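Local structure of D-glycerate 3-kinase (Cryptococcus neoformans var. grubii serotype A, 6CKG) at residues A25-V28 and L29-A33; P68-E72 and K73-L77; H91-Q94 and V95-S98; Q265-H268 and N269-K273. The protein probably acts as a kinase that transfers a phosphate group from ATP to the 3-hydroxyl of D-glycerate. All coordinates share one frame; numbering follows the deposited sequence. Where two conformers were deposited one is given.

Contact 1: residues A25-V28 and L29-A33; sequences AGFV and LSQLA
Phe27 and Gln31 meet one turn apart on helix 19-38, an amino-terminal helix packed beside the core of a P-loop kinase fold. The main side-chain contact is a CH-pi interaction: Gln31 CG lies 3.8 Å from the centroid of the Phe27 ring, 15° off the ring normal. The phenylalanine has CG anti to its backbone N (chi1 174°), while Gln31 CG, anti to its own carbonyl carbon, lies over the ring face, and the bend at chi2 then directs the amide. The amide is turned 39° from the ring plane, with NE2 3.6 Å from Phe27 CE1; OE1 is taken by Arg34 NH2. Glutamine suits this buried place because its CG methylene covers part of an aromatic face while its amide still finds a polar partner.

The backbone bonds are those of a regular alpha helix: Leu29 N to Ala25 O and Leu32 N to Val28 O are both 2.8 Å, with Ser30 and Gln31 bonding likewise to Gly26 and Phe27.

The apolar packing faces two ways. Ala25, Val28 and Leu29 turn to helix 63-75, where the small Ala25 lets Tyr70 and Leu71 come close, while Phe27 touches Val249 of a core strand and Leu32 touches Leu48 of another. Leu29 also leans back over the preceding turn, its CG 3.3 Å from Ala25 O and its CD1 3.5 Å from the same oxygen.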
loop_
_atom_site.group_PDB
_atom_site.type_symbol
_atom_site.label_atom_id
_atom_site.label_comp_id
_atom_site.label_asym_id
_atom_site.label_seq_id
_atom_site.Cartn_x
_atom_site.Cartn_y
_atom_site.Cartn_z
ATOM N N ALA A 25 12.390 2.404 -12.821
ATOM C CA ALA A 25 12.956 3.720 -13.100
ATOM C C ALA A 25 12.619 4.177 -14.511
ATOM O O ALA A 25 12.238 5.334 -14.724
ATOM C CB ALA A 25 14.471 3.693 -12.899
ATOM N N GLY A 26 12.787 3.290 -15.502
ATOM C CA GLY A 26 12.430 3.658 -16.865
ATOM C C GLY A 26 10.984 4.108 -16.972
ATOM O O GLY A 26 10.679 5.115 -17.621
ATOM N N PHE A 27 10.086 3.382 -16.307
ATOM C CA PHE A 27 8.654 3.704 -16.287
ATOM C C PHE A 27 8.378 5.029 -15.570
ATOM O O PHE A 27 7.600 5.861 -16.057
ATOM C CB PHE A 27 7.908 2.556 -15.611
ATOM C CG PHE A 27 6.426 2.805 -15.388
ATOM C CD1 PHE A 27 5.519 2.642 -16.429
ATOM C CD2 PHE A 27 5.945 3.164 -14.138
ATOM C CE1 PHE A 27 4.156 2.850 -16.229
ATOM C CE2 PHE A 27 4.570 3.371 -13.930
ATOM C CZ PHE A 27 3.686 3.216 -14.980
ATOM N N VAL A 28 8.991 5.243 -14.400
ATOM C CA VAL A 28 8.837 6.527 -13.710
ATOM C C VAL A 28 9.329 7.680 -14.582
ATOM O O VAL A 28 8.677 8.727 -14.682
ATOM C CB VAL A 28 9.549 6.497 -12.346
ATOM C CG1 VAL A 28 9.629 7.881 -11.769
ATOM C CG2 VAL A 28 8.778 5.560 -11.377
ATOM N N LEU A 29 10.492 7.518 -15.219
ATOM C CA LEU A 29 11.034 8.599 -16.041
ATOM C C LEU A 29 10.125 8.909 -17.229
ATOM O O LEU A 29 9.922 10.080 -17.580
ATOM C CB LEU A 29 12.441 8.241 -16.532
ATOM C CG LEU A 29 13.530 8.242 -15.465
ATOM C CD1 LEU A 29 14.741 7.447 -15.929
ATOM C CD2 LEU A 29 13.911 9.670 -15.157
ATOM N N SER A 30 9.579 7.870 -17.871
ATOM C CA SER A 30 8.681 8.086 -19.002
ATOM C C SER A 30 7.366 8.712 -18.548
ATOM O O SER A 30 6.840 9.621 -19.202
ATOM C CB SER A 30 8.445 6.754 -19.728
ATOM O OG SER A 30 7.160 6.692 -20.313
ATOM N N GLN A 31 6.829 8.244 -17.419
ATOM C CA GLN A 31 5.597 8.824 -16.881
ATOM C C GLN A 31 5.815 10.272 -16.446
ATOM O O GLN A 31 4.930 11.120 -16.615
ATOM C CB GLN A 31 5.100 7.986 -15.706
ATOM C CG GLN A 31 4.509 6.620 -16.105
ATOM C CD GLN A 31 3.246 6.753 -16.913
ATOM O OE1 GLN A 31 2.447 7.662 -16.680
ATOM N NE2 GLN A 31 3.055 5.850 -17.888
ATOM N N LEU A 32 6.984 10.570 -15.874
ATOM C CA LEU A 32 7.291 11.953 -15.509
ATOM C C LEU A 32 7.324 12.854 -16.741
ATOM O O LEU A 32 6.803 13.977 -16.712
ATOM C CB LEU A 32 8.625 12.024 -14.761
ATOM C CG LEU A 32 9.116 13.430 -14.333
ATOM C CD1 LEU A 32 8.100 14.123 -13.418
ATOM C CD2 LEU A 32 10.465 13.362 -13.628
ATOM N N ALA A 33 7.921 12.376 -17.834
ATOM C CA ALA A 33 7.977 13.183 -19.054
ATOM C C ALA A 33 6.585 13.429 -19.628
ATOM O O ALA A 33 6.288 14.541 -20.077
ATOM C CB ALA A 33 8.880 12.520 -20.098
#

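Contact 2: residues P68-E72 and K73-L77; sequences PDYLE and KHYGL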
loop_
_atom_site.group_PDB
_atom_site.type_symbol
_atom_site.label_atom_id
_atom_site.label_comp_id
_atom_site.label_asym_id
_atom_site.label_seq_id
_atom_site.Cartn_x
_atom_site.Cartn_y
_atom_site.Cartn_z
ATOM N N PRO A 68 14.050 5.147 -4.667
ATOM C CA PRO A 68 14.346 6.581 -4.460
ATOM C C PRO A 68 15.813 6.938 -4.623
ATOM O O PRO A 68 16.133 7.898 -5.342
ATOM C CB PRO A 68 13.858 6.839 -3.027
ATOM C CG PRO A 68 12.813 5.798 -2.793
ATOM C CD PRO A 68 13.286 4.584 -3.534
ATOM N N ASP A 69 16.722 6.210 -3.970
ATOM C CA ASP A 69 18.138 6.573 -4.062
ATOM C C ASP A 69 18.677 6.349 -5.468
ATOM O O ASP A 69 19.623 7.022 -5.888
ATOM C CB ASP A 69 18.963 5.778 -3.056
ATOM C CG ASP A 69 18.673 6.171 -1.622
ATOM O OD1 ASP A 69 18.334 7.349 -1.375
ATOM O OD2 ASP A 69 18.790 5.296 -0.741
ATOM N N TYR A 70 18.087 5.411 -6.202
ATOM C CA TYR A 70 18.486 5.171 -7.583
ATOM C C TYR A 70 18.098 6.351 -8.472
ATOM O O TYR A 70 18.912 6.837 -9.269
ATOM C CB TYR A 70 17.833 3.872 -8.066
ATOM C CG TYR A 70 18.324 3.351 -9.382
ATOM C CD1 TYR A 70 17.705 3.719 -10.571
ATOM C CD2 TYR A 70 19.388 2.462 -9.443
ATOM C CE1 TYR A 70 18.140 3.227 -11.785
ATOM C CE2 TYR A 70 19.838 1.973 -10.663
ATOM C CZ TYR A 70 19.211 2.362 -11.824
ATOM O OH TYR A 70 19.652 1.879 -13.031
ATOM N N LEU A 71 16.853 6.831 -8.339
ATOM C CA LEU A 71 16.398 7.959 -9.152
ATOM C C LEU A 71 17.136 9.245 -8.794
ATOM O O LEU A 71 17.470 10.044 -9.682
ATOM C CB LEU A 71 14.886 8.140 -8.993
ATOM C CG LEU A 71 14.059 7.018 -9.645
ATOM C CD1 LEU A 71 12.557 7.137 -9.354
ATOM C CD2 LEU A 71 14.320 6.982 -11.143
ATOM N N GLU A 72 17.404 9.464 -7.499
ATOM C CA GLU A 72 18.106 10.674 -7.084
ATOM C C GLU A 72 19.552 10.646 -7.548
ATOM O O GLU A 72 20.079 11.656 -8.032
ATOM C CB GLU A 72 18.041 10.851 -5.560
ATOM C CG GLU A 72 16.615 10.997 -4.984
ATOM C CD GLU A 72 16.571 11.589 -3.574
ATOM O OE1 GLU A 72 17.484 11.287 -2.771
ATOM O OE2 GLU A 72 15.618 12.360 -3.277
ATOM N N LYS A 73 20.201 9.486 -7.444
ATOM C CA LYS A 73 21.625 9.430 -7.738
ATOM C C LYS A 73 21.890 9.407 -9.236
ATOM O O LYS A 73 22.763 10.130 -9.721
ATOM C CB LYS A 73 22.264 8.210 -7.072
ATOM C CG LYS A 73 23.763 8.090 -7.347
ATOM C CD LYS A 73 24.272 6.696 -7.036
ATOM C CE LYS A 73 25.695 6.503 -7.541
ATOM N NZ LYS A 73 26.676 7.317 -6.768
ATOM N N HIS A 74 21.156 8.585 -9.983
ATOM C CA HIS A 74 21.456 8.379 -11.394
ATOM C C HIS A 74 20.624 9.238 -12.339
ATOM O O HIS A 74 21.013 9.399 -13.496
ATOM C CB HIS A 74 21.273 6.902 -11.760
ATOM C CG HIS A 74 22.235 5.994 -11.065
ATOM N ND1 HIS A 74 23.597 6.058 -11.268
ATOM C CD2 HIS A 74 22.034 5.004 -10.165
ATOM C CE1 HIS A 74 24.193 5.147 -10.521
ATOM N NE2 HIS A 74 23.267 4.496 -9.839
ATOM N N TYR A 75 19.502 9.797 -11.884
ATOM C CA TYR A 75 18.649 10.591 -12.759
ATOM C C TYR A 75 18.343 11.971 -12.193
ATOM O O TYR A 75 17.454 12.654 -12.715
ATOM C CB TYR A 75 17.359 9.815 -13.071
ATOM C CG TYR A 75 17.732 8.587 -13.847
ATOM C CD1 TYR A 75 18.114 8.682 -15.186
ATOM C CD2 TYR A 75 17.816 7.349 -13.221
ATOM C CE1 TYR A 75 18.512 7.569 -15.882
ATOM C CE2 TYR A 75 18.210 6.228 -13.915
ATOM C CZ TYR A 75 18.555 6.345 -15.245
ATOM O OH TYR A 75 18.962 5.237 -15.932
ATOM N N GLY A 76 19.061 12.396 -11.150
ATOM C CA GLY A 76 18.966 13.749 -10.633
ATOM C C GLY A 76 17.597 14.154 -10.131
ATOM O O GLY A 76 17.316 15.348 -10.017
ATOM N N LEU A 77 16.735 13.202 -9.819
ATOM C CA LEU A 77 15.397 13.537 -9.350
ATOM C C LEU A 77 15.381 13.798 -7.846
ATOM O O LEU A 77 16.235 13.324 -7.091
ATOM C CB LEU A 77 14.409 12.418 -9.678
ATOM C CG LEU A 77 14.287 12.072 -11.168
ATOM C CD1 LEU A 77 13.197 11.051 -11.342
ATOM C CD2 LEU A 77 14.046 13.331 -12.023
HETATM O O HOH W 1 18.287 2.867 -15.167
HETATM O O HOH W 2 18.714 14.553 -6.816
#
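Leu71 O takes two backbone bonds as its helix closes, from Tyr75 N at 3.0 Å and from Leu77 N at 3.2 Å, the donors reaching it from opposite faces of the carbonyl plane. The Leu77 bond is nearly straight at its hydrogen (169°). Between them Gly76 takes a left-handed backbone conformation, phi 61°, easy for a residue without a side chain; its N makes a weak bond to Glu72 O.

Tyr70 and His74 form an edge-to-face pair with planes at 60°, His74 CD2 standing over the tyrosine face 3.7 Å from Tyr70 CD2. The backbone bonds and Gly76 make a Schellman motif, the C-terminal cap of helix 63-75, which follows the P-loop sequence of the kinase fold and turns here into edge strand 79-83. Tyr75 runs alongside Tyr70 in the same direction and meets Tyr70 CE1 with its ring edge. One water joins the two phenols, 2.7 Å from Tyr70 OH and 2.6 Å from Tyr75 OH, so both aromatic residues pack with their rings and keep their hydroxyls hydrated. Leu77 folds back to set CD1 4.1 Å from Leu71 CB. Glu72 passes its aliphatic part by Leu77 O, with CG 3.2 Å from that oxygen, and its OE2 accepts from Leu79 N.

Contact 3: residues H91-Q94 and V95-S98; sequences HSDQ and VKLS
Asp93 and Lys96 are joined through a water on the outer side of helix 91-100, whose first turn is N-capped by Thr90, OG1 bonding Asp93 N. The water donates to Asp93 OD1 at 2.6 Å, accepts from Lys96 NZ at 2.9 Å and also bonds Ser92 OG. Asp93 OD1 and Lys96 NZ stay 4.5 Å apart, too far for a salt bridge, so the water mediates between opposite charges that suit a surface position. Along the backbone Ser98 N bonds Gln94 O at 2.8 Å and Val95 N bonds His91 O at 2.9 Å.

Around the helix, Gln94 and Ser98 bring their polar ends together, Gln94 NE2 3.0 Å from Ser98 OG. The short serine and the longer glutamine both reach Leu107 O in a following segment, the glutamine only weakly. Gln94 reaches there with CG anti to its backbone N (chi1 171°) and a bend at chi2. Leu97 CD2 lies against the Gln94 amide, and both side chains touch Leu89 and Thr115.

His91 offers both polarity and a flat surface: NE2 bonds Glu160 and the ring stacks with Phe157. The branched Val95 covers a face of the imidazole, CG2 lying 4.0 Å from its centroid and 3.6 Å from His91 CE1.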
loop_
_atom_site.group_PDB
_atom_site.type_symbol
_atom_site.label_atom_id
_atom_site.label_comp_id
_atom_site.label_asym_id
_atom_site.label_seq_id
_atom_site.Cartn_x
_atom_site.Cartn_y
_atom_site.Cartn_z
ATOM N N HIS A 91 -2.589 5.232 18.375
ATOM C CA HIS A 91 -3.064 4.147 19.231
ATOM C C HIS A 91 -4.404 4.495 19.879
ATOM O O HIS A 91 -5.303 3.649 19.964
ATOM C CB HIS A 91 -2.022 3.816 20.306
ATOM C CG HIS A 91 -2.350 2.585 21.099
ATOM N ND1 HIS A 91 -2.940 2.635 22.345
ATOM C CD2 HIS A 91 -2.190 1.270 20.812
ATOM C CE1 HIS A 91 -3.123 1.406 22.795
ATOM N NE2 HIS A 91 -2.682 0.559 21.881
ATOM N N SER A 92 -4.555 5.739 20.347
ATOM C CA SER A 92 -5.811 6.139 20.981
ATOM C C SER A 92 -6.991 5.992 20.021
ATOM O O SER A 92 -8.051 5.463 20.390
ATOM C CB SER A 92 -5.702 7.575 21.496
ATOM O OG SER A 92 -6.797 7.861 22.333
ATOM N N ASP A 93 -6.822 6.454 18.784
ATOM C CA ASP A 93 -7.881 6.363 17.782
ATOM C C ASP A 93 -8.168 4.920 17.394
ATOM O O ASP A 93 -9.322 4.565 17.135
ATOM C CB ASP A 93 -7.499 7.162 16.534
ATOM C CG ASP A 93 -7.757 8.652 16.688
ATOM O OD1 ASP A 93 -8.264 9.077 17.748
ATOM O OD2 ASP A 93 -7.453 9.397 15.739
ATOM N N GLN A 94 -7.125 4.083 17.306
ATOM C CA GLN A 94 -7.336 2.672 16.997
ATOM C C GLN A 94 -8.115 1.982 18.111
ATOM O O GLN A 94 -8.988 1.149 17.842
ATOM C CB GLN A 94 -5.997 1.970 16.766
ATOM C CG GLN A 94 -6.113 0.452 16.652
ATOM C CD GLN A 94 -6.983 0.008 15.489
ATOM O OE1 GLN A 94 -6.817 0.475 14.357
ATOM N NE2 GLN A 94 -7.922 -0.899 15.763
ATOM N N VAL A 95 -7.814 2.321 19.368
ATOM C CA VAL A 95 -8.567 1.765 20.488
ATOM C C VAL A 95 -10.034 2.164 20.380
ATOM O O VAL A 95 -10.929 1.338 20.578
ATOM C CB VAL A 95 -7.941 2.204 21.823
ATOM C CG1 VAL A 95 -8.865 1.900 23.016
ATOM C CG2 VAL A 95 -6.597 1.523 22.013
ATOM N N LYS A 96 -10.300 3.426 20.026
ATOM C CA LYS A 96 -11.676 3.874 19.843
ATOM C C LYS A 96 -12.362 3.077 18.749
ATOM O O LYS A 96 -13.510 2.655 18.914
ATOM C CB LYS A 96 -11.714 5.369 19.525
ATOM C CG LYS A 96 -11.465 6.251 20.747
ATOM C CD LYS A 96 -11.385 7.723 20.390
ATOM C CE LYS A 96 -11.217 8.579 21.664
ATOM N NZ LYS A 96 -10.782 9.970 21.358
ATOM N N LEU A 97 -11.656 2.830 17.642
ATOM C CA LEU A 97 -12.211 2.033 16.551
ATOM C C LEU A 97 -12.515 0.614 17.009
ATOM O O LEU A 97 -13.606 0.089 16.756
ATOM C CB LEU A 97 -11.239 2.026 15.367
ATOM C CG LEU A 97 -11.568 1.109 14.189
ATOM C CD1 LEU A 97 -12.893 1.524 13.570
ATOM C CD2 LEU A 97 -10.442 1.170 13.185
ATOM N N SER A 98 -11.560 -0.029 17.688
ATOM C CA SER A 98 -11.795 -1.383 18.180
ATOM C C SER A 98 -13.012 -1.425 19.090
ATOM O O SER A 98 -13.850 -2.324 18.968
ATOM C CB SER A 98 -10.562 -1.910 18.919
ATOM O OG SER A 98 -9.485 -2.101 18.011
HETATM O O HOH W 3 -8.090 9.479 20.346
#

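Contact 4: residues Q265-H268 and N269-K273; sequences QQEH and NMKAK
Asn269 N gives Gln265 O the shortest bond here, 2.7 Å. Asn269 also folds its side chain back on that turn, CG lying 3.2 Å from Gln265 O. Similar helical bonds follow, ending with Ala272 N to His268 O at 2.9 Å and a more bent 143° at the hydrogen.

Glu267 is the buried member. Its carboxylate is held at both oxygens, OE1 in a salt bridge with Arg263 and OE2 accepting from Met279 N, which probably balances its charge and should fix its rotation. Met270 lies beside it, pointing the same way, and a bend at chi3 (64°) brings its terminal methyl CE 3.5 Å from Glu267 OE2; the flexible thioether brings only its methyl to the carboxylate. In one of its two conformers, and so tentatively, Lys271 crosses the Glu267 side chain at about a right angle, Lys271 CD 3.9 Å from Glu267 CG, and Lys271 NZ stands over a face of the His268 ring, 3.9 Å from His268 NE2. That imidazole NE2 is bonded to Asp281.

Helix 258-273 follows core strand 247-253, a position that probably corresponds to the lid region of related P-loop kinases. Asp281 ties it to the start of helix 281-298, and Gln265 reaches Arg322 in the turn between strands 313-318 and 324-329.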
loop_
_atom_site.group_PDB
_atom_site.type_symbol
_atom_site.label_atom_id
_atom_site.label_comp_id
_atom_site.label_asym_id
_atom_site.label_seq_id
_atom_site.Cartn_x
_atom_site.Cartn_y
_atom_site.Cartn_z
ATOM N N GLN A 265 9.413 -16.229 5.638
ATOM C CA GLN A 265 10.829 -15.957 5.381
ATOM C C GLN A 265 11.261 -14.655 6.034
ATOM O O GLN A 265 12.320 -14.585 6.673
ATOM C CB GLN A 265 11.107 -15.873 3.880
ATOM C CG GLN A 265 10.836 -17.120 3.062
ATOM C CD GLN A 265 11.263 -16.925 1.618
ATOM O OE1 GLN A 265 12.068 -16.040 1.324
ATOM N NE2 GLN A 265 10.727 -17.740 0.712
ATOM N N GLN A 266 10.456 -13.603 5.852
ATOM C CA GLN A 266 10.782 -12.300 6.423
ATOM C C GLN A 266 10.937 -12.387 7.937
ATOM O O GLN A 266 11.900 -11.856 8.502
ATOM C CB GLN A 266 9.706 -11.273 6.059
ATOM C CG GLN A 266 9.889 -9.932 6.787
ATOM C CD GLN A 266 8.787 -8.919 6.499
ATOM O OE1 GLN A 266 8.160 -8.941 5.436
ATOM N NE2 GLN A 266 8.552 -8.017 7.454
ATOM N N GLU A 267 9.998 -13.054 8.613
ATOM C CA GLU A 267 10.081 -13.123 10.068
ATOM C C GLU A 267 11.287 -13.949 10.507
ATOM O O GLU A 267 11.964 -13.599 11.483
ATOM C CB GLU A 267 8.783 -13.687 10.650
ATOM C CG GLU A 267 8.605 -13.458 12.165
ATOM C CD GLU A 267 8.210 -12.016 12.525
ATOM O OE1 GLU A 267 8.060 -11.178 11.610
ATOM O OE2 GLU A 267 8.046 -11.721 13.731
ATOM N N HIS A 268 11.588 -15.038 9.792
ATOM C CA HIS A 268 12.777 -15.813 10.129
ATOM C C HIS A 268 14.055 -15.020 9.858
ATOM O O HIS A 268 14.991 -15.052 10.668
ATOM C CB HIS A 268 12.773 -17.144 9.376
ATOM C CG HIS A 268 12.014 -18.231 10.088
ATOM N ND1 HIS A 268 12.641 -19.283 10.725
ATOM C CD2 HIS A 268 10.686 -18.413 10.283
ATOM C CE1 HIS A 268 11.731 -20.070 11.274
ATOM N NE2 HIS A 268 10.537 -19.565 11.020
ATOM N N ASN A 269 14.112 -14.299 8.733
ATOM C CA ASN A 269 15.274 -13.452 8.453
ATOM C C ASN A 269 15.458 -12.384 9.527
ATOM O O ASN A 269 16.579 -12.149 9.996
ATOM C CB ASN A 269 15.143 -12.786 7.081
ATOM C CG ASN A 269 15.337 -13.757 5.927
ATOM O OD1 ASN A 269 15.847 -14.863 6.104
ATOM N ND2 ASN A 269 14.938 -13.338 4.733
ATOM N N MET A 270 14.370 -11.716 9.927
ATOM C CA MET A 270 14.483 -10.685 10.955
ATOM C C MET A 270 14.943 -11.284 12.278
ATOM O O MET A 270 15.841 -10.748 12.937
ATOM C CB MET A 270 13.151 -9.956 11.132
ATOM C CG MET A 270 13.197 -8.885 12.217
ATOM S SD MET A 270 11.572 -8.380 12.812
ATOM C CE MET A 270 10.983 -9.909 13.544
ATOM N N LYS A 271 14.337 -12.406 12.681
ATOM C CA LYS A 271 14.727 -13.076 13.921
ATOM C C LYS A 271 16.197 -13.478 13.900
ATOM O O LYS A 271 16.885 -13.428 14.927
ATOM C CB LYS A 271 13.842 -14.309 14.143
ATOM C CG LYS A 271 12.451 -14.016 14.694
ATOM C CD LYS A 271 11.409 -15.074 14.271
ATOM C CE LYS A 271 11.803 -16.495 14.667
ATOM N NZ LYS A 271 10.741 -17.494 14.292
ATOM N N ALA A 272 16.695 -13.900 12.741
ATOM C CA ALA A 272 18.068 -14.386 12.691
ATOM C C ALA A 272 19.083 -13.259 12.855
ATOM O O ALA A 272 20.248 -13.533 13.165
ATOM C CB ALA A 272 18.305 -15.139 11.381
ATOM N N LYS A 273 18.665 -12.002 12.662
ATOM C CA LYS A 273 19.556 -10.855 12.766
ATOM C C LYS A 273 19.371 -10.036 14.039
ATOM O O LYS A 273 20.291 -9.303 14.412
ATOM C CB LYS A 273 19.375 -9.933 11.546
#

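The four contacts follow one another along the chain, on helices 19-38, 63-75, 91-100 and 258-273, around a mixed sheet of order 2-3-1-4-5-6, whose parallel part has the strand order of P-loop kinases. Contacts 1 and 2 share an interface, their centres 12 Å apart: Leu29 CD1 is 3.7 Å from Tyr75 CD1, so the amino-terminal helix packs against the helix that follows the P-loop in sequence. Contact 3 lies across the chain's centre from both, about 40 Å from contact 1 and 39 Å from contact 2, centre to centre. Contact 4 is about 29 Å from contacts 2 and 3, again between centres. Contacts 3 and 4 touch neither the helix pair nor each other.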